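Local coordinates for protein maleylacetate reductase (PDB 3HL0) that probably catalyses the NADH-dependent reduction of maleylacetate to 3-oxoadipate in resorcylate breakdown, as a member of the iron-containing alcohol dehydrogenase family, at residues L239-L247 with T258-Y269; R288-F296 with R345-A353. All coordinates share one frame; numbering follows the deposited sequence.

Contact 1 of 2, residues L239-L247 with T258-Y269; sequences LHHKLCHTL and THAVLLPHTIAY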
# COMPACT_ATOMS: atom_id res chain seq x y z
N LEU A 239 -6.78 18.28 -16.84
CA LEU A 239 -6.78 18.67 -15.43
C LEU A 239 -6.77 17.48 -14.46
O LEU A 239 -6.02 17.46 -13.48
CB LEU A 239 -8.01 19.54 -15.16
CG LEU A 239 -8.33 19.80 -13.69
CD1 LEU A 239 -7.21 20.60 -13.04
CD2 LEU A 239 -9.69 20.51 -13.58
N HIS A 240 -7.61 16.49 -14.72
CA HIS A 240 -7.69 15.43 -13.72
C HIS A 240 -6.37 14.73 -13.53
O HIS A 240 -5.90 14.57 -12.39
CB HIS A 240 -8.80 14.43 -14.04
CG HIS A 240 -8.80 13.28 -13.07
ND1 HIS A 240 -9.40 13.34 -11.82
CD2 HIS A 240 -8.16 12.09 -13.13
CE1 HIS A 240 -9.15 12.21 -11.18
NE2 HIS A 240 -8.39 11.43 -11.95
N HIS A 241 -5.77 14.27 -14.62
CA HIS A 241 -4.52 13.49 -14.45
C HIS A 241 -3.37 14.41 -13.99
O HIS A 241 -2.53 13.97 -13.22
CB HIS A 241 -4.19 12.70 -15.73
CG HIS A 241 -5.17 11.59 -16.02
ND1 HIS A 241 -6.45 11.83 -16.48
CD2 HIS A 241 -5.05 10.25 -15.91
CE1 HIS A 241 -7.08 10.67 -16.63
NE2 HIS A 241 -6.26 9.69 -16.28
N LYS A 242 -3.33 15.65 -14.47
CA LYS A 242 -2.27 16.60 -14.02
C LYS A 242 -2.36 16.87 -12.53
O LYS A 242 -1.35 16.79 -11.82
CB LYS A 242 -2.35 17.89 -14.82
CG LYS A 242 -1.99 17.67 -16.30
CD LYS A 242 -0.48 17.63 -16.51
CE LYS A 242 -0.10 17.91 -17.95
NZ LYS A 242 -0.37 16.73 -18.84
N LEU A 243 -3.57 17.12 -12.05
CA LEU A 243 -3.77 17.41 -10.62
C LEU A 243 -3.44 16.20 -9.77
O LEU A 243 -2.84 16.35 -8.70
CB LEU A 243 -5.18 17.95 -10.37
CG LEU A 243 -5.50 18.43 -8.95
CD1 LEU A 243 -4.53 19.62 -8.65
CD2 LEU A 243 -6.95 18.88 -8.90
N CYS A 244 -3.82 14.99 -10.20
CA CYS A 244 -3.50 13.81 -9.42
C CYS A 244 -1.98 13.63 -9.34
O CYS A 244 -1.43 13.28 -8.29
CB CYS A 244 -4.09 12.54 -10.02
SG CYS A 244 -5.88 12.41 -9.84
N HIS A 245 -1.29 13.89 -10.45
CA HIS A 245 0.16 13.78 -10.45
C HIS A 245 0.79 14.82 -9.51
O HIS A 245 1.72 14.49 -8.77
CB HIS A 245 0.72 13.90 -11.87
CG HIS A 245 2.21 13.73 -11.95
ND1 HIS A 245 3.08 14.79 -11.90
CD2 HIS A 245 2.97 12.62 -12.10
CE1 HIS A 245 4.33 14.34 -12.00
NE2 HIS A 245 4.28 13.02 -12.12
N THR A 246 0.28 16.04 -9.52
CA THR A 246 0.80 17.11 -8.63
C THR A 246 0.60 16.74 -7.17
O THR A 246 1.53 16.78 -6.37
CB THR A 246 0.09 18.44 -8.88
OG1 THR A 246 0.41 18.85 -10.20
CG2 THR A 246 0.50 19.48 -7.87
N LEU A 247 -0.63 16.39 -6.79
CA LEU A 247 -0.88 16.04 -5.39
C LEU A 247 -0.17 14.77 -4.99
O LEU A 247 0.38 14.66 -3.88
CB LEU A 247 -2.39 15.83 -5.19
CG LEU A 247 -3.22 16.94 -4.60
CD1 LEU A 247 -3.11 18.24 -5.39
CD2 LEU A 247 -4.67 16.47 -4.51
N THR A 258 -6.34 8.78 -4.76
CA THR A 258 -6.29 10.20 -5.19
C THR A 258 -7.20 10.42 -6.42
O THR A 258 -8.00 11.35 -6.45
CB THR A 258 -4.86 10.63 -5.51
OG1 THR A 258 -4.08 10.48 -4.31
CG2 THR A 258 -4.82 12.10 -5.91
N HIS A 259 -7.12 9.49 -7.36
CA HIS A 259 -8.03 9.53 -8.53
C HIS A 259 -9.48 9.41 -8.13
O HIS A 259 -10.30 10.16 -8.59
CB HIS A 259 -7.71 8.41 -9.49
CG HIS A 259 -6.55 8.71 -10.35
ND1 HIS A 259 -6.68 9.25 -11.61
CD2 HIS A 259 -5.22 8.58 -10.12
CE1 HIS A 259 -5.47 9.46 -12.11
NE2 HIS A 259 -4.57 9.06 -11.23
N ALA A 260 -9.79 8.50 -7.21
CA ALA A 260 -11.16 8.32 -6.81
C ALA A 260 -11.74 9.56 -6.13
O ALA A 260 -12.86 9.96 -6.40
CB ALA A 260 -11.28 7.11 -5.84
N VAL A 261 -10.93 10.15 -5.25
CA VAL A 261 -11.40 11.36 -4.56
C VAL A 261 -11.61 12.57 -5.48
O VAL A 261 -12.62 13.28 -5.37
CB VAL A 261 -10.45 11.71 -3.41
CG1 VAL A 261 -10.86 13.06 -2.77
CG2 VAL A 261 -10.55 10.63 -2.34
N LEU A 262 -10.63 12.78 -6.37
CA LEU A 262 -10.66 14.00 -7.20
C LEU A 262 -11.65 13.90 -8.36
O LEU A 262 -12.14 14.94 -8.79
CB LEU A 262 -9.25 14.33 -7.74
CG LEU A 262 -8.30 14.92 -6.67
CD1 LEU A 262 -6.93 15.09 -7.30
CD2 LEU A 262 -8.82 16.22 -6.16
N LEU A 263 -11.85 12.69 -8.89
CA LEU A 263 -12.55 12.56 -10.22
C LEU A 263 -13.91 13.33 -10.30
O LEU A 263 -14.15 14.03 -11.28
CB LEU A 263 -12.69 11.10 -10.64
CG LEU A 263 -13.21 10.95 -12.08
CD1 LEU A 263 -12.31 11.58 -13.15
CD2 LEU A 263 -13.46 9.47 -12.29
N PRO A 264 -14.76 13.27 -9.27
CA PRO A 264 -16.05 13.99 -9.42
C PRO A 264 -15.85 15.51 -9.55
O PRO A 264 -16.63 16.16 -10.22
CB PRO A 264 -16.80 13.66 -8.12
CG PRO A 264 -16.22 12.31 -7.70
CD PRO A 264 -14.74 12.41 -8.06
N HIS A 265 -14.82 16.04 -8.89
CA HIS A 265 -14.55 17.48 -8.84
C HIS A 265 -13.85 17.97 -10.07
O HIS A 265 -14.16 19.06 -10.52
CB HIS A 265 -13.70 17.75 -7.60
CG HIS A 265 -14.38 17.27 -6.36
ND1 HIS A 265 -15.45 17.94 -5.80
CD2 HIS A 265 -14.20 16.15 -5.63
CE1 HIS A 265 -15.88 17.25 -4.76
NE2 HIS A 265 -15.14 16.17 -4.63
N THR A 266 -12.92 17.17 -10.60
CA THR A 266 -12.20 17.59 -11.80
C THR A 266 -13.16 17.50 -12.99
O THR A 266 -13.16 18.40 -13.85
CB THR A 266 -10.93 16.74 -12.04
OG1 THR A 266 -11.31 15.35 -12.06
CG2 THR A 266 -9.93 17.00 -10.89
N ILE A 267 -13.98 16.46 -13.02
CA ILE A 267 -14.99 16.38 -14.10
C ILE A 267 -16.01 17.49 -13.97
O ILE A 267 -16.30 18.15 -14.98
CB ILE A 267 -15.63 15.00 -14.14
CG1 ILE A 267 -14.57 13.96 -14.50
CG2 ILE A 267 -16.79 14.96 -15.14
CD1 ILE A 267 -13.84 14.20 -15.84
N ALA A 268 -16.51 17.78 -12.76
CA ALA A 268 -17.41 18.93 -12.58
C ALA A 268 -16.80 20.25 -13.04
O ALA A 268 -17.54 21.11 -13.60
CB ALA A 268 -17.88 19.06 -11.11
N TYR A 269 -15.51 20.45 -12.82
CA TYR A 269 -14.82 21.69 -13.24
C TYR A 269 -14.93 21.80 -14.77
O TYR A 269 -15.35 22.84 -15.29
CB TYR A 269 -13.36 21.64 -12.86
CG TYR A 269 -12.53 22.87 -13.15
CD1 TYR A 269 -12.27 23.80 -12.12
CD2 TYR A 269 -11.90 23.04 -14.39
CE1 TYR A 269 -11.43 24.92 -12.35
CE2 TYR A 269 -11.07 24.17 -14.64
CZ TYR A 269 -10.84 25.10 -13.60
OH TYR A 269 -10.05 26.22 -13.80

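Contact 2 of 2, residues R288-F296 with R345-A353; sequences RAGAGLFDF and RAFEGARPA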
# COMPACT_ATOMS: atom_id res chain seq x y z
N ARG A 288 -25.78 14.60 -13.51
CA ARG A 288 -24.70 15.48 -13.95
C ARG A 288 -23.46 14.57 -13.97
O ARG A 288 -23.40 13.62 -13.21
CB ARG A 288 -24.44 16.62 -12.97
CG ARG A 288 -25.66 17.54 -12.68
CD ARG A 288 -25.18 18.99 -12.38
NE ARG A 288 -24.31 19.42 -13.48
CZ ARG A 288 -24.07 20.67 -13.84
NH1 ARG A 288 -24.66 21.69 -13.19
NH2 ARG A 288 -23.29 20.91 -14.88
N ALA A 289 -22.51 14.87 -14.83
CA ALA A 289 -21.33 14.00 -14.92
C ALA A 289 -20.54 14.03 -13.59
O ALA A 289 -20.21 12.97 -13.07
CB ALA A 289 -20.45 14.41 -16.07
N GLY A 290 -20.28 15.23 -13.04
CA GLY A 290 -19.46 15.31 -11.80
C GLY A 290 -20.22 14.79 -10.57
O GLY A 290 -19.76 13.88 -9.86
N ALA A 291 -21.38 15.35 -10.28
CA ALA A 291 -22.19 14.87 -9.16
C ALA A 291 -22.59 13.41 -9.27
O ALA A 291 -22.61 12.66 -8.30
CB ALA A 291 -23.46 15.77 -8.97
N GLY A 292 -22.93 12.98 -10.48
CA GLY A 292 -23.25 11.58 -10.67
C GLY A 292 -22.10 10.66 -10.40
O GLY A 292 -22.28 9.57 -9.86
N LEU A 293 -20.88 11.07 -10.76
CA LEU A 293 -19.69 10.29 -10.38
C LEU A 293 -19.54 10.20 -8.87
O LEU A 293 -19.15 9.18 -8.35
CB LEU A 293 -18.40 10.87 -11.03
CG LEU A 293 -18.21 10.51 -12.49
CD1 LEU A 293 -17.11 11.42 -13.06
CD2 LEU A 293 -17.86 8.96 -12.65
N PHE A 294 -19.76 11.33 -8.19
CA PHE A 294 -19.71 11.32 -6.72
C PHE A 294 -20.70 10.32 -6.12
O PHE A 294 -20.35 9.53 -5.24
CB PHE A 294 -20.00 12.77 -6.22
CG PHE A 294 -19.97 12.92 -4.73
CD1 PHE A 294 -18.82 13.40 -4.11
CD2 PHE A 294 -21.11 12.65 -3.96
CE1 PHE A 294 -18.78 13.60 -2.74
CE2 PHE A 294 -21.07 12.83 -2.57
CZ PHE A 294 -19.90 13.32 -1.98
N ASP A 295 -21.93 10.33 -6.65
CA ASP A 295 -22.94 9.38 -6.15
C ASP A 295 -22.53 7.94 -6.46
O ASP A 295 -22.71 7.04 -5.63
CB ASP A 295 -24.31 9.67 -6.77
CG ASP A 295 -24.88 11.03 -6.35
OD1 ASP A 295 -24.40 11.61 -5.36
OD2 ASP A 295 -25.84 11.50 -7.01
N PHE A 296 -21.96 7.73 -7.67
CA PHE A 296 -21.53 6.38 -8.03
C PHE A 296 -20.39 5.90 -7.12
O PHE A 296 -20.40 4.76 -6.66
CB PHE A 296 -21.09 6.37 -9.52
CG PHE A 296 -20.52 5.06 -9.97
CD1 PHE A 296 -21.33 3.92 -10.15
CD2 PHE A 296 -19.16 4.93 -10.17
CE1 PHE A 296 -20.78 2.71 -10.54
CE2 PHE A 296 -18.60 3.72 -10.56
CZ PHE A 296 -19.39 2.61 -10.76
N ARG A 345 -13.45 21.77 -2.09
CA ARG A 345 -14.54 20.80 -2.16
C ARG A 345 -14.03 19.35 -1.99
O ARG A 345 -14.69 18.55 -1.29
CB ARG A 345 -15.26 20.90 -3.51
CG ARG A 345 -15.96 22.27 -3.82
CD ARG A 345 -16.99 22.69 -2.78
NE ARG A 345 -16.45 23.33 -1.57
CZ ARG A 345 -16.00 24.59 -1.53
NH1 ARG A 345 -15.58 25.11 -0.35
NH2 ARG A 345 -16.01 25.33 -2.65
N ALA A 346 -12.94 19.02 -2.69
CA ALA A 346 -12.34 17.66 -2.57
C ALA A 346 -11.83 17.43 -1.16
O ALA A 346 -12.01 16.35 -0.63
CB ALA A 346 -11.23 17.48 -3.58
N PHE A 347 -11.30 18.47 -0.51
CA PHE A 347 -10.85 18.32 0.90
C PHE A 347 -12.00 18.00 1.84
O PHE A 347 -11.87 17.18 2.76
CB PHE A 347 -10.15 19.63 1.32
CG PHE A 347 -9.72 19.65 2.78
CD1 PHE A 347 -8.60 18.94 3.19
CD2 PHE A 347 -10.45 20.39 3.70
CE1 PHE A 347 -8.21 18.96 4.55
CE2 PHE A 347 -10.05 20.42 5.05
CZ PHE A 347 -8.94 19.71 5.46
N GLU A 348 -13.13 18.67 1.62
CA GLU A 348 -14.36 18.50 2.40
C GLU A 348 -15.08 17.19 2.13
O GLU A 348 -15.94 16.77 2.92
CB GLU A 348 -15.32 19.64 2.02
CG GLU A 348 -14.96 20.97 2.60
CD GLU A 348 -15.65 22.14 1.88
OE1 GLU A 348 -16.55 21.91 1.00
OE2 GLU A 348 -15.27 23.31 2.20
N GLY A 349 -14.82 16.59 0.97
CA GLY A 349 -15.67 15.51 0.52
C GLY A 349 -17.06 15.99 0.12
O GLY A 349 -18.04 15.22 0.23
N ALA A 350 -17.17 17.24 -0.37
CA ALA A 350 -18.46 17.83 -0.79
C ALA A 350 -18.95 17.21 -2.10
O ALA A 350 -18.13 16.82 -2.92
CB ALA A 350 -18.32 19.33 -0.96
N ARG A 351 -20.26 17.06 -2.23
CA ARG A 351 -20.85 16.67 -3.51
C ARG A 351 -20.75 17.83 -4.47
O ARG A 351 -21.09 18.97 -4.14
CB ARG A 351 -22.30 16.22 -3.28
CG ARG A 351 -22.96 15.70 -4.56
CD ARG A 351 -24.34 15.16 -4.19
NE ARG A 351 -24.96 14.43 -5.29
CZ ARG A 351 -25.73 15.01 -6.21
NH1 ARG A 351 -25.96 16.33 -6.18
NH2 ARG A 351 -26.26 14.28 -7.18
N PRO A 352 -20.21 17.57 -5.67
CA PRO A 352 -20.12 18.64 -6.66
C PRO A 352 -21.48 19.23 -6.94
O PRO A 352 -22.51 18.52 -6.96
CB PRO A 352 -19.60 17.91 -7.91
CG PRO A 352 -18.86 16.79 -7.39
CD PRO A 352 -19.65 16.30 -6.18
N ALA A 353 -21.46 20.54 -7.18
CA ALA A 353 -22.65 21.40 -7.16
C ALA A 353 -23.68 20.91 -8.15
O ALA A 353 -24.48 21.71 -8.65
CB ALA A 353 -22.27 22.86 -7.44

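Contact 1 of 2, residues L239-L247 with T258-Y269
The imidazole of His240 carries Leu263 CD1 over one face, 3.8 Å from the ring centroid, while Thr266 OG1 and His259 ND1 sit at its edge. On the His259 ring Cys244 SG lies above the centre, 5° off the normal, a sulfur-aromatic contact; the edge of this ring also points at the face of His241 in an offset edge-to-face pair. This histidine cluster joins two consecutive helices of the all-helical C-terminal domain of an iron-containing alcohol dehydrogenase, which run in roughly opposite directions but splay, their axes at 139° and 9.5 Å at closest approach. His240 is a knob in the hole formed by His259, Leu262, Leu263 and Thr266. Its CG stands anti to the backbone N (chi1 175°), which carries the ring across to the facing helix. Histidine suits the spot because both its nitrogens find partners there: ND1 shares a 2.8 Å hydrogen bond with Thr266 OG1, and NE2 takes a weak, bent one from His259 ND1. Leu262 is the reciprocal knob, its CD1 set against Leu243, Cys244 and Leu247. His241 bonds outside the pair, ND1 to Glu179 and NE2 to His176. At the far end Leu239 CD2 meets Tyr269 CD2 at 3.5 Å.

Contact 2 of 2, residues R288-F296 with R345-A353
Gly290, in the first turn of helix 289-300, faces Pro352 with bare backbone, and the proline's CG comes to 3.9 Å from Gly290 O. The helix start is held from elsewhere, since Glu271 of helix 255-271 accepts the amides of Ala289 and Gly290. One residue on, Ala291 presents a methyl small enough to fit beneath two groups of the C-terminal tail: CB touches Pro352 O and also lies over one face of the Arg351 guanidinium, offset toward its rim.

Phe294, a turn later, is the main apolar contact. With CG anti to the backbone N (chi1 -180°) its ring reaches out under the tail, and Arg351 CA stands over its centre in a CH-pi contact, 3.7 Å from the centroid. Arg351 CB and CG continue along CE2 and CD2 of the ring, Gly349 O meets its edge, and Pro352 CD packs on Phe294 CB at 3.5 Å. Pro264 of helix 255-271 also touches this phenylalanine.

Asp295 then receives the end of Arg351, whose chain runs extended from CG to NE. The grip is side-on: NE reaches OD1 at 2.9 Å and NH2 reaches OD2 at 2.8 Å, both nearly straight, on the syn sides of a carboxylate tilted 20° from the guanidinium plane.

The tail arrives here because helix 336-348 ends in a Schellman motif, with Ala350 N bonded to Arg345 O and Gly349 N to Ala346 O; glycine readily adopts the positive phi (69°) of the C-prime position. The chemistry thus joins apolar and ionic grips: two bonds fix the guanidinium's rotation while the aliphatic part of the same arginine covers an aromatic ring, holding Arg351 and Pro352 of the C-terminal tail against helix 289-300.

Overall arrangement
Helix 255-271 connects the two contacts, whose centres lie 11 Å apart. One side of it carries the residues that meet 239-247 in contact 1, while Pro264, at its kink, packs against contact 2: Pro264 CB lies 3.4 Å from Gly290 O, and Pro264 CG lies 3.7 Å from Phe294 N. Pro264 O also approaches Pro352 CG of the tail, and His265 CE1 packs 2.9 Å from Ala350 O. Contact 1 is the deeper and the nearer to the cofactor, with the side chain of His259 about 7 Å from the bound NAD. The centre of contact 2 lies about 21 Å from the centre of the chain, against 13 Å for contact 1, away from the cofactor.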